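Local coordinates for protein peptidoglycan hydrolase FlgJ (Sphingomonas sp. A1, PDB 3VWO) that probably hydrolyses peptidoglycan in the periplasm so that the flagellar rod can be assembled, using this C-terminal glycoside hydrolase family 73 domain, at residues G63-A68 against V82-A87. Sequence-based numbering, arbitrary orientation.
Sequences GKVVEA and VERFRA
The F85 ring meets A68 at its edge: the carbonyl O of A68 lies in the ring plane, 3.6 Å from CE2, and A68 CB is beside CD2. Strands 65-74 and 77-86 form the antiparallel beta hairpin of this glucosaminidase-family domain. The guanidinium of R84 has the E67 carboxylate over one face, displaced toward the rim, with the two planes 64° apart. E67 OE2 sits 2.8 Å from R84 NH1. It stands off the guanidinium plane, so the pair is held by charge and not by a directed N-H bond. The R84 chain bends at chi2 (89°), which brings CD and NE alongside E67 CG. V66 and F85 are a hydrogen-bonded pair; F85 N to V66 O is 2.8 Å and nearly straight at 172°. On the V66, A68 and F85 face, the F85 side chain also touches I41 and T70. An alanine at F85 would probably open a gap beside A68 CB and take away the side chain's packing on I41. The pairing runs past the strand ends to K64 and A87. K64 O accepts from A87 N and W61 NE1. A water donates to A87 O at 2.7 Å and accepts a longer bond from K64 N at 3.3 Å.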
# COMPACT_ATOMS: atom_id res chain seq x y z
N GLY A 63 10.86 14.95 7.52
CA GLY A 63 11.02 14.73 6.10
C GLY A 63 9.80 15.22 5.37
O GLY A 63 8.94 15.89 5.94
N LYS A 64 9.72 14.88 4.09
CA LYS A 64 8.69 15.44 3.23
C LYS A 64 7.30 14.94 3.58
O LYS A 64 7.12 13.79 3.96
CB LYS A 64 9.03 15.16 1.77
CG LYS A 64 10.04 16.16 1.22
CD LYS A 64 10.56 15.76 -0.13
CE LYS A 64 11.75 14.84 0.01
NZ LYS A 64 12.56 14.80 -1.24
N VAL A 65 6.33 15.84 3.48
CA VAL A 65 4.94 15.52 3.75
C VAL A 65 4.06 16.18 2.71
O VAL A 65 4.47 17.13 2.04
CB VAL A 65 4.49 15.99 5.14
CG1 VAL A 65 5.19 15.21 6.23
CG2 VAL A 65 4.75 17.49 5.31
N VAL A 66 2.84 15.66 2.58
CA VAL A 66 1.83 16.27 1.73
C VAL A 66 0.51 16.21 2.49
O VAL A 66 0.12 15.16 2.98
CB VAL A 66 1.67 15.52 0.39
CG1 VAL A 66 0.54 16.11 -0.43
CG2 VAL A 66 2.97 15.55 -0.40
N GLU A 67 -0.16 17.35 2.62
CA GLU A 67 -1.51 17.34 3.17
C GLU A 67 -2.44 16.83 2.08
O GLU A 67 -2.41 17.32 0.95
CB GLU A 67 -1.94 18.75 3.60
CG GLU A 67 -1.62 19.10 5.04
CD GLU A 67 -2.47 20.24 5.56
OE1 GLU A 67 -2.92 21.08 4.75
OE2 GLU A 67 -2.71 20.30 6.79
N ALA A 68 -3.25 15.84 2.41
CA ALA A 68 -4.16 15.27 1.42
C ALA A 68 -5.48 14.87 2.04
O ALA A 68 -5.55 14.50 3.21
CB ALA A 68 -3.51 14.08 0.71
N VAL A 82 -8.57 16.15 5.99
CA VAL A 82 -7.26 16.38 5.42
C VAL A 82 -6.22 16.03 6.47
O VAL A 82 -6.27 16.52 7.60
CB VAL A 82 -7.09 17.86 4.99
CG1 VAL A 82 -5.64 18.15 4.62
CG2 VAL A 82 -8.02 18.17 3.82
N GLU A 83 -5.29 15.15 6.11
CA GLU A 83 -4.25 14.70 7.03
C GLU A 83 -2.88 14.84 6.38
O GLU A 83 -2.78 15.02 5.18
CB GLU A 83 -4.48 13.24 7.41
CG GLU A 83 -5.85 12.94 7.97
CD GLU A 83 -5.91 13.06 9.48
OE1 GLU A 83 -5.13 13.86 10.04
OE2 GLU A 83 -6.73 12.35 10.10
N ARG A 84 -1.83 14.75 7.19
CA ARG A 84 -0.47 14.79 6.66
C ARG A 84 -0.02 13.39 6.27
O ARG A 84 0.03 12.49 7.11
CB ARG A 84 0.50 15.31 7.73
CG ARG A 84 1.08 16.68 7.45
CD ARG A 84 0.20 17.77 8.00
NE ARG A 84 0.81 19.08 7.84
CZ ARG A 84 0.27 20.22 8.26
NH1 ARG A 84 -0.91 20.21 8.88
NH2 ARG A 84 0.89 21.37 8.06
N PHE A 85 0.34 13.20 5.00
CA PHE A 85 0.87 11.92 4.53
C PHE A 85 2.36 12.04 4.30
O PHE A 85 2.86 13.13 4.03
CB PHE A 85 0.18 11.48 3.23
CG PHE A 85 -1.24 11.02 3.43
CD1 PHE A 85 -1.53 9.67 3.56
CD2 PHE A 85 -2.27 11.94 3.49
CE1 PHE A 85 -2.83 9.25 3.75
CE2 PHE A 85 -3.58 11.53 3.68
CZ PHE A 85 -3.86 10.17 3.80
N ARG A 86 3.06 10.92 4.42
CA ARG A 86 4.48 10.90 4.10
C ARG A 86 4.67 11.13 2.61
O ARG A 86 3.81 10.79 1.80
CB ARG A 86 5.10 9.57 4.52
CG ARG A 86 4.84 9.25 5.98
CD ARG A 86 5.49 7.95 6.44
NE ARG A 86 5.06 7.62 7.80
CZ ARG A 86 5.61 6.68 8.56
NH1 ARG A 86 6.61 5.94 8.10
NH2 ARG A 86 5.14 6.47 9.79
N ALA A 87 5.81 11.73 2.26
CA ALA A 87 6.21 11.84 0.86
C ALA A 87 7.63 11.35 0.75
O ALA A 87 8.43 11.48 1.69
CB ALA A 87 6.08 13.28 0.36
O HOH W 1 10.81 12.03 2.85